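Local structure of serine--tRNA ligase, cytoplasmic (Candida albicans, 3QO8) at residues Gln189-Tyr194 with Gln328-Pro333; Leu196-Ser201 with Ser403-Thr408; Lys202-Leu207 with Gln303-Glu308. The protein catalyses the attachment of serine to tRNA(Ser) in two steps, activating the amino acid with ATP to seryl-adenylate and then transferring it to the acceptor end. All coordinates share one frame; numbering follows the deposited sequence.

Contact 1 of 3, residues Gln189-Tyr194 with Gln328-Pro333. With SSA (5'-O-(N-(L-seryl)-sulfamoyl)adenosine), chain D.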
# COMPACT_ATOMS: atom_id res chain seq x y z
N GLN A 189 2.68 5.50 -14.20
CA GLN A 189 2.26 4.26 -14.84
C GLN A 189 3.15 3.90 -16.02
O GLN A 189 3.48 2.73 -16.23
CB GLN A 189 0.79 4.34 -15.27
CG GLN A 189 -0.19 4.26 -14.08
CD GLN A 189 -0.07 2.95 -13.33
OE1 GLN A 189 0.14 2.93 -12.12
NE2 GLN A 189 -0.21 1.86 -14.05
N ALA A 190 3.54 4.91 -16.80
CA ALA A 190 4.43 4.69 -17.93
C ALA A 190 5.72 4.03 -17.46
O ALA A 190 6.17 3.05 -18.05
CB ALA A 190 4.74 6.03 -18.67
N LEU A 191 6.32 4.57 -16.41
CA LEU A 191 7.57 3.99 -15.89
C LEU A 191 7.38 2.57 -15.36
O LEU A 191 8.22 1.70 -15.59
CB LEU A 191 8.19 4.88 -14.81
CG LEU A 191 8.91 6.09 -15.41
CD1 LEU A 191 9.13 7.13 -14.35
CD2 LEU A 191 10.23 5.64 -16.05
N ILE A 192 6.28 2.34 -14.66
CA ILE A 192 6.00 1.00 -14.16
C ILE A 192 5.89 0.00 -15.32
O ILE A 192 6.51 -1.07 -15.30
CB ILE A 192 4.69 1.00 -13.34
CG1 ILE A 192 4.88 1.76 -12.03
CG2 ILE A 192 4.25 -0.43 -13.08
CD1 ILE A 192 3.56 2.15 -11.35
N ASN A 193 5.11 0.35 -16.34
CA ASN A 193 4.89 -0.57 -17.46
C ASN A 193 6.07 -0.71 -18.41
O ASN A 193 6.38 -1.80 -18.91
CB ASN A 193 3.62 -0.18 -18.23
CG ASN A 193 2.38 -0.43 -17.41
OD1 ASN A 193 2.22 -1.51 -16.85
ND2 ASN A 193 1.52 0.56 -17.31
N TYR A 194 6.76 0.40 -18.65
CA TYR A 194 7.99 0.33 -19.44
C TYR A 194 9.01 -0.55 -18.73
O TYR A 194 9.60 -1.45 -19.33
CB TYR A 194 8.54 1.73 -19.75
CG TYR A 194 9.89 1.69 -20.45
CD1 TYR A 194 10.09 0.85 -21.54
CD2 TYR A 194 10.96 2.45 -19.99
CE1 TYR A 194 11.32 0.78 -22.17
CE2 TYR A 194 12.19 2.40 -20.62
CZ TYR A 194 12.36 1.57 -21.72
OH TYR A 194 13.58 1.50 -22.35
N GLN A 328 19.97 4.86 -19.91
CA GLN A 328 20.41 5.32 -21.22
C GLN A 328 19.22 5.49 -22.15
O GLN A 328 19.15 6.45 -22.92
CB GLN A 328 21.42 4.35 -21.82
CG GLN A 328 22.74 4.37 -21.11
CD GLN A 328 23.75 3.51 -21.80
OE1 GLN A 328 23.63 3.22 -22.99
NE2 GLN A 328 24.77 3.08 -21.06
N SER A 329 18.27 4.56 -22.05
CA SER A 329 17.09 4.57 -22.91
C SER A 329 16.18 5.76 -22.61
O SER A 329 15.40 6.19 -23.45
CB SER A 329 16.31 3.25 -22.77
OG SER A 329 15.41 3.28 -21.68
N LEU A 330 16.30 6.30 -21.40
CA LEU A 330 15.55 7.50 -21.03
C LEU A 330 16.36 8.77 -21.27
O LEU A 330 15.86 9.87 -21.05
CB LEU A 330 15.14 7.43 -19.55
CG LEU A 330 14.09 6.39 -19.18
CD1 LEU A 330 14.05 6.17 -17.66
CD2 LEU A 330 12.74 6.85 -19.70
N GLY A 331 17.61 8.61 -21.70
CA GLY A 331 18.46 9.76 -22.00
C GLY A 331 18.87 10.55 -20.76
O GLY A 331 19.03 11.77 -20.81
N LEU A 332 19.07 9.85 -19.65
CA LEU A 332 19.41 10.53 -18.39
C LEU A 332 20.89 10.32 -18.08
O LEU A 332 21.34 9.18 -17.96
CB LEU A 332 18.52 10.01 -17.24
CG LEU A 332 17.00 10.15 -17.44
CD1 LEU A 332 16.18 9.51 -16.32
CD2 LEU A 332 16.60 11.62 -17.62
N PRO A 333 21.66 11.43 -17.96
CA PRO A 333 23.09 11.28 -17.65
C PRO A 333 23.24 10.67 -16.27
O PRO A 333 22.41 10.97 -15.41
CB PRO A 333 23.62 12.73 -17.62
CG PRO A 333 22.52 13.59 -18.17
CD PRO A 333 21.23 12.84 -17.95
N10 SSA D . 21.03 7.47 -29.92
CA SSA D . 19.76 8.14 -30.12
CB SSA D . 18.65 7.08 -30.13
OG SSA D . 17.37 7.71 -30.25
C9 SSA D . 19.52 9.13 -29.01
O9 SSA D . 18.53 9.83 -29.01
N8 SSA D . 20.44 9.17 -28.05
S1 SSA D . 20.22 10.06 -26.73
O1S SSA D . 21.20 9.68 -25.75
O2S SSA D . 20.35 11.45 -27.05
O5' SSA D . 18.80 9.80 -26.19
C5' SSA D . 18.51 8.66 -25.38
C4' SSA D . 16.99 8.47 -25.37
O4' SSA D . 16.35 9.47 -24.57
C3' SSA D . 16.40 8.62 -26.77
O3' SSA D . 16.21 7.34 -27.38
C2' SSA D . 15.07 9.31 -26.55
O2' SSA D . 14.03 8.34 -26.46
C1' SSA D . 15.21 10.02 -25.22
N9 SSA D . 15.39 11.46 -25.51
C8 SSA D . 16.54 12.16 -25.44
N7 SSA D . 16.28 13.44 -25.80
C5 SSA D . 14.96 13.53 -26.10
C6 SSA D . 14.13 14.57 -26.51
N6 SSA D . 14.62 15.82 -26.70
N1 SSA D . 12.82 14.31 -26.72
C2 SSA D . 12.32 13.08 -26.53
N3 SSA D . 13.09 12.06 -26.13
C4 SSA D . 14.41 12.27 -25.91
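Tyr-194 and Ser-329 meet through their hydroxyl ends: the tyrosine ring presents its edge, with Ser-329 OG lying close to the ring plane, 2.6 Å from Tyr-194 OH. With CG anti to its backbone N (chi1 174°), Tyr-194 leaves helix 183-200 pointed at the last turn of helix 312-329 and spans the gap between them. A tyrosine suits this place because its apolar ring can pack, here against the ring of Phe-326 at a shallow angle, while its hydroxyl reaches a polar partner. Ser-329 OG sits between its backbone N and carbonyl carbon (chi1 85°), from where it also bonds to the carbonyl of Phe-326 one turn back. Beside this polar meeting, Leu-191 and Leu-330 cross at a slant, CD2 of the first touching CD1 of the second at 4.2 Å. The backbones stay well apart, with 10.1 Å between the CA atoms of Leu-191 and Leu-330, so the branched ends make the contact. Gly-331 then ends helix 312-329 in a Schellman motif; its positive phi of 69° suits glycine, and the bare backbone lies close to the ribose of the bound seryl-sulfamoyl adenosine (SSA), whose O4' is 3.3 Å from Gly-331 N. Helix 183-200 thus packs against a Schellman-terminated helix end whose backbone lines a second SSA pocket, apart from the one containing Thr-404.

Contact 2 of 3, residues Leu196-Ser201 with Ser403-Thr408. With SSA (5'-O-(N-(L-seryl)-sulfamoyl)adenosine), chain B.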
# COMPACT_ATOMS: atom_id res chain seq x y z
N LEU A 196 8.52 -2.97 -16.51
CA LEU A 196 8.13 -4.38 -16.58
C LEU A 196 8.40 -4.96 -17.97
O LEU A 196 8.91 -6.07 -18.10
CB LEU A 196 6.64 -4.56 -16.23
CG LEU A 196 6.30 -4.35 -14.76
CD1 LEU A 196 4.78 -4.35 -14.54
CD2 LEU A 196 6.96 -5.44 -13.92
N SER A 197 8.06 -4.19 -19.00
CA SER A 197 8.23 -4.65 -20.37
C SER A 197 9.70 -4.81 -20.68
O SER A 197 10.13 -5.81 -21.29
CB SER A 197 7.60 -3.66 -21.35
OG SER A 197 7.73 -4.11 -22.68
N PHE A 198 10.48 -3.83 -20.23
CA PHE A 198 11.93 -3.80 -20.42
C PHE A 198 12.58 -5.05 -19.82
O PHE A 198 13.37 -5.73 -20.47
CB PHE A 198 12.50 -2.53 -19.78
CG PHE A 198 14.00 -2.38 -19.92
CD1 PHE A 198 14.55 -1.77 -21.05
CD2 PHE A 198 14.84 -2.80 -18.91
CE1 PHE A 198 15.92 -1.62 -21.17
CE2 PHE A 198 16.23 -2.65 -19.02
CZ PHE A 198 16.77 -2.05 -20.15
N LEU A 199 12.25 -5.35 -18.57
CA LEU A 199 12.86 -6.51 -17.91
C LEU A 199 12.30 -7.82 -18.45
O LEU A 199 13.02 -8.82 -18.57
CB LEU A 199 12.69 -6.43 -16.39
CG LEU A 199 13.51 -5.38 -15.65
CD1 LEU A 199 13.20 -5.43 -14.15
CD2 LEU A 199 15.02 -5.55 -15.90
N SER A 200 11.01 -7.83 -18.77
CA SER A 200 10.38 -9.02 -19.32
C SER A 200 11.07 -9.44 -20.63
O SER A 200 11.26 -10.62 -20.91
CB SER A 200 8.87 -8.80 -19.51
OG SER A 200 8.32 -9.77 -20.37
N SER A 201 11.46 -8.45 -21.43
CA SER A 201 12.16 -8.72 -22.69
C SER A 201 13.53 -9.34 -22.43
O SER A 201 14.13 -9.91 -23.34
CB SER A 201 12.35 -7.43 -23.49
OG SER A 201 11.12 -7.02 -24.06
N SER A 403 18.63 -5.32 -7.36
CA SER A 403 18.98 -4.01 -7.90
C SER A 403 17.74 -3.23 -8.28
O SER A 403 16.83 -3.77 -8.91
CB SER A 403 19.92 -4.14 -9.10
OG SER A 403 20.13 -2.88 -9.73
N THR A 404 17.68 -1.97 -7.89
CA THR A 404 16.63 -1.11 -8.39
C THR A 404 16.67 -1.16 -9.92
O THR A 404 17.74 -1.13 -10.51
CB THR A 404 16.87 0.34 -7.98
OG1 THR A 404 17.21 0.40 -6.59
CG2 THR A 404 15.63 1.18 -8.27
N LEU A 405 15.51 -1.24 -10.56
CA LEU A 405 15.45 -0.84 -11.96
C LEU A 405 14.99 0.62 -11.98
O LEU A 405 15.73 1.50 -12.39
CB LEU A 405 14.51 -1.71 -12.81
CG LEU A 405 14.53 -1.22 -14.26
CD1 LEU A 405 15.82 -1.65 -14.98
CD2 LEU A 405 13.31 -1.65 -15.04
N SER A 406 13.77 0.88 -11.52
CA SER A 406 13.30 2.26 -11.38
C SER A 406 12.40 2.45 -10.17
O SER A 406 11.35 1.82 -10.07
CB SER A 406 12.56 2.72 -12.64
OG SER A 406 12.06 4.05 -12.47
N ALA A 407 12.84 3.31 -9.25
CA ALA A 407 11.95 3.86 -8.24
C ALA A 407 11.22 4.98 -8.96
O ALA A 407 11.83 5.99 -9.32
CB ALA A 407 12.74 4.39 -7.07
N THR A 408 9.93 4.80 -9.22
CA THR A 408 9.31 5.58 -10.29
C THR A 408 9.13 7.08 -9.96
O THR A 408 9.38 7.94 -10.81
CB THR A 408 7.97 4.95 -10.77
OG1 THR A 408 7.06 4.88 -9.67
CG2 THR A 408 8.22 3.51 -11.28
N10 SSA B . 15.87 -3.44 -2.87
CA SSA B . 16.95 -2.45 -2.98
CB SSA B . 17.26 -2.16 -4.44
OG SSA B . 16.17 -1.43 -5.05
C9 SSA B . 16.57 -1.18 -2.27
O9 SSA B . 15.45 -1.02 -1.80
N8 SSA B . 17.51 -0.25 -2.19
S1 SSA B . 17.21 1.26 -1.76
O1S SSA B . 16.88 1.40 -0.37
O2S SSA B . 18.36 2.05 -2.07
O5' SSA B . 16.05 1.82 -2.61
C5' SSA B . 16.08 1.74 -4.02
C4' SSA B . 15.71 3.10 -4.62
O4' SSA B . 14.41 3.55 -4.22
C3' SSA B . 16.63 4.22 -4.20
O3' SSA B . 17.85 4.16 -4.95
C2' SSA B . 15.77 5.44 -4.52
O2' SSA B . 15.81 5.72 -5.94
C1' SSA B . 14.36 4.97 -4.18
N9 SSA B . 13.99 5.42 -2.82
C8 SSA B . 14.51 4.98 -1.66
N7 SSA B . 13.91 5.65 -0.64
C5 SSA B . 13.02 6.49 -1.19
C6 SSA B . 12.12 7.40 -0.66
N6 SSA B . 12.06 7.55 0.69
N1 SSA B . 11.33 8.12 -1.49
C2 SSA B . 11.41 7.95 -2.81
N3 SSA B . 12.26 7.07 -3.36
C4 SSA B . 13.08 6.35 -2.56
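Leu-405 and Leu-199 reach toward each other tip to tip and make the tight part of this contact. CD2 of Leu-405 comes to 3.8 Å from CG of Leu-199, and the same methyl lies 3.9 Å from Leu-199 CD1. Leu-405 CD1, the other branch, touches Leu-199 CD2 at 4.1 Å, so both forks engage and neither leucine meets the other through a single methyl. CB of Leu-405 already points toward helix 183-200, and CG anti to the backbone N (chi1 -179°) carries the fork on to Leu-199. A branched aliphatic residue suits this buried place, where Ile-301 touches both leucines and Phe-326 also packs on Leu-405.

The backbone carrying Leu-405 turns a corner: Leu-405 and Ser-406 both face Ile-301, a classic beta bulge between strand 297-307 and the strands on either side of the corner. This belongs to the mostly antiparallel sheet of the class II synthetase core, against which helix 183-200 packs here. On the far side of the backbone from the helix, Thr-404 OG1 donates a hydrogen bond of 2.6 Å to the OG of the seryl group in SSA, and Ala-407 lays its CB 3.4 Å from the ribose C1', a small methyl that lets the ribose lie close to the strand.

The looser side is at Phe-198, partly exposed, whose ring approaches obliquely with CE2 4.2 Å from Leu-405 CD1 and meets Phe-326 edge-to-face. Elsewhere on the helix, Ser-197 and Ser-200 pack on Pro-436 and Phe-186 of the second subunit.

Contact 3 of 3, residues Lys202-Leu207 with Gln303-Glu308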
# COMPACT_ATOMS: atom_id res chain seq x y z
N LYS A 202 14.03 -9.20 -21.21
CA LYS A 202 15.33 -9.75 -20.86
C LYS A 202 15.20 -11.07 -20.10
O LYS A 202 16.17 -11.55 -19.52
CB LYS A 202 16.11 -8.75 -20.02
CG LYS A 202 16.58 -7.55 -20.82
CD LYS A 202 17.27 -6.55 -19.94
CE LYS A 202 17.75 -5.39 -20.77
NZ LYS A 202 18.69 -5.85 -21.83
N GLY A 203 14.01 -11.63 -20.10
CA GLY A 203 13.79 -12.93 -19.47
C GLY A 203 13.40 -12.88 -18.00
O GLY A 203 13.31 -13.93 -17.36
N TYR A 204 13.18 -11.69 -17.45
CA TYR A 204 12.71 -11.56 -16.08
C TYR A 204 11.23 -11.91 -16.02
O TYR A 204 10.47 -11.59 -16.93
CB TYR A 204 12.88 -10.13 -15.55
CG TYR A 204 14.30 -9.72 -15.24
CD1 TYR A 204 14.66 -9.34 -13.95
CD2 TYR A 204 15.26 -9.66 -16.24
CE1 TYR A 204 15.98 -8.93 -13.66
CE2 TYR A 204 16.57 -9.27 -15.95
CZ TYR A 204 16.92 -8.91 -14.67
OH TYR A 204 18.22 -8.51 -14.40
N VAL A 205 10.83 -12.55 -14.93
CA VAL A 205 9.43 -12.88 -14.71
C VAL A 205 8.76 -11.77 -13.89
O VAL A 205 9.16 -11.50 -12.77
CB VAL A 205 9.33 -14.21 -13.94
CG1 VAL A 205 7.88 -14.52 -13.55
CG2 VAL A 205 9.94 -15.34 -14.78
N PRO A 206 7.73 -11.12 -14.46
CA PRO A 206 7.02 -10.09 -13.70
C PRO A 206 6.42 -10.68 -12.44
O PRO A 206 5.78 -11.74 -12.48
CB PRO A 206 5.92 -9.63 -14.65
CG PRO A 206 6.48 -9.93 -16.03
CD PRO A 206 7.23 -11.23 -15.84
N LEU A 207 6.62 -10.00 -11.32
CA LEU A 207 6.11 -10.54 -10.07
C LEU A 207 5.63 -9.39 -9.21
O LEU A 207 6.45 -8.61 -8.73
CB LEU A 207 7.22 -11.31 -9.37
CG LEU A 207 6.87 -12.12 -8.13
CD1 LEU A 207 5.82 -13.18 -8.48
CD2 LEU A 207 8.11 -12.77 -7.54
N GLN A 303 14.84 -5.47 -9.71
CA GLN A 303 15.44 -6.70 -10.22
C GLN A 303 15.76 -7.60 -9.04
O GLN A 303 16.44 -7.18 -8.10
CB GLN A 303 16.77 -6.42 -10.93
CG GLN A 303 16.69 -5.53 -12.13
CD GLN A 303 18.06 -5.35 -12.76
OE1 GLN A 303 18.64 -6.30 -13.28
NE2 GLN A 303 18.59 -4.14 -12.69
N PHE A 304 15.29 -8.84 -9.06
CA PHE A 304 15.69 -9.77 -8.01
C PHE A 304 16.11 -11.08 -8.66
O PHE A 304 15.35 -11.66 -9.44
CB PHE A 304 14.60 -10.01 -6.95
CG PHE A 304 15.10 -10.82 -5.77
CD1 PHE A 304 15.63 -10.19 -4.65
CD2 PHE A 304 15.12 -12.20 -5.82
CE1 PHE A 304 16.11 -10.92 -3.58
CE2 PHE A 304 15.61 -12.95 -4.75
CZ PHE A 304 16.11 -12.31 -3.64
N VAL A 305 17.30 -11.53 -8.32
CA VAL A 305 17.89 -12.67 -9.01
C VAL A 305 18.50 -13.66 -8.04
O VAL A 305 19.15 -13.27 -7.07
CB VAL A 305 18.99 -12.22 -10.00
CG1 VAL A 305 19.55 -13.43 -10.76
CG2 VAL A 305 18.44 -11.19 -10.98
N LEU A 306 18.29 -14.94 -8.31
CA LEU A 306 18.94 -16.01 -7.58
C LEU A 306 19.82 -16.73 -8.58
O LEU A 306 19.39 -17.02 -9.70
CB LEU A 306 17.89 -16.99 -7.01
CG LEU A 306 16.84 -16.47 -6.03
CD1 LEU A 306 15.74 -15.75 -6.77
CD2 LEU A 306 16.22 -17.65 -5.26
N THR A 307 21.06 -17.01 -8.19
CA THR A 307 22.01 -17.67 -9.06
C THR A 307 22.80 -18.69 -8.26
O THR A 307 22.74 -18.72 -7.03
CB THR A 307 23.09 -16.68 -9.58
OG1 THR A 307 24.02 -16.39 -8.53
CG2 THR A 307 22.49 -15.37 -10.06
N GLU A 308 23.58 -19.50 -8.97
CA GLU A 308 24.58 -20.35 -8.33
C GLU A 308 25.65 -19.48 -7.70
O GLU A 308 25.98 -18.40 -8.22
CB GLU A 308 25.21 -21.28 -9.36
CG GLU A 308 24.22 -22.11 -10.13
CD GLU A 308 24.91 -23.21 -10.92
OE1 GLU A 308 24.74 -23.24 -12.15
OE2 GLU A 308 25.61 -24.04 -10.30
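Tyr-204 OH approaches Gln-303 OE1 at 2.5 Å, a short distance, yet the hydrogen bond is weak in geometry, and the hydroxyl proton has another acceptor within reach. The tyrosine ring and the glutamine amide are turned 60° against each other and the two side chains cross at a slant. Gln-303 brings its amide there by an extended chain beyond CG (chi2 -179°). The other end of that amide, NE2, is bonded to the carbonyl of Met-319 in helix 312-329, which helps to decide which way the group is turned. Glutamine suits the place because one flat group can accept from the tyrosine and donate to the helix.

Apolar contact is made by one flank of the ring. Tyr-204 CE1 rests 3.8 Å from both CB and CG of Gln-303, and meets Val-305 CG2 at 4.3 Å. Tyrosine thus offers a hydrocarbon flank to the strand as well as a hydroxyl to the amide; Ala-272 and Arg-270 of strand 269-278 also touch it.

Backbone geometry sets up the approach. Gly-203, with phi 90°, is the C' residue of a Schellman motif ending helix 183-200, with backbone angles that call for a residue without a side chain. The chain then enters strand 205-208, which runs parallel to 269-278, with 297-307 antiparallel on the latter's other side. This turn, leading from helix 183-200 into a strand of the sheet, belongs to the class II synthetase catalytic core.

Overall arrangement
Along the chain, helix 183-200 supplies the first segments of contacts 1 and 2, and the Schellman turn at its end leads into contact 3. The segments of contacts 1 and 2 alternate in sequence, whereas both segments of contact 3 lie between those of either. Centres are about 9 Å apart for contacts 1 and 2, about 11 Å for 2 and 3, and about 19 Å for 1 and 3. Contact 2 touches both others: Leu-191 and Ile-192 pack on Thr-408, and strand 399-404 neighbours 297-307 in the sheet. Together they tie helix 183-200 and the turn that follows it to the catalytic sheet and to the end of helix 312-329, beside two SSA sites, and all three touch the second subunit.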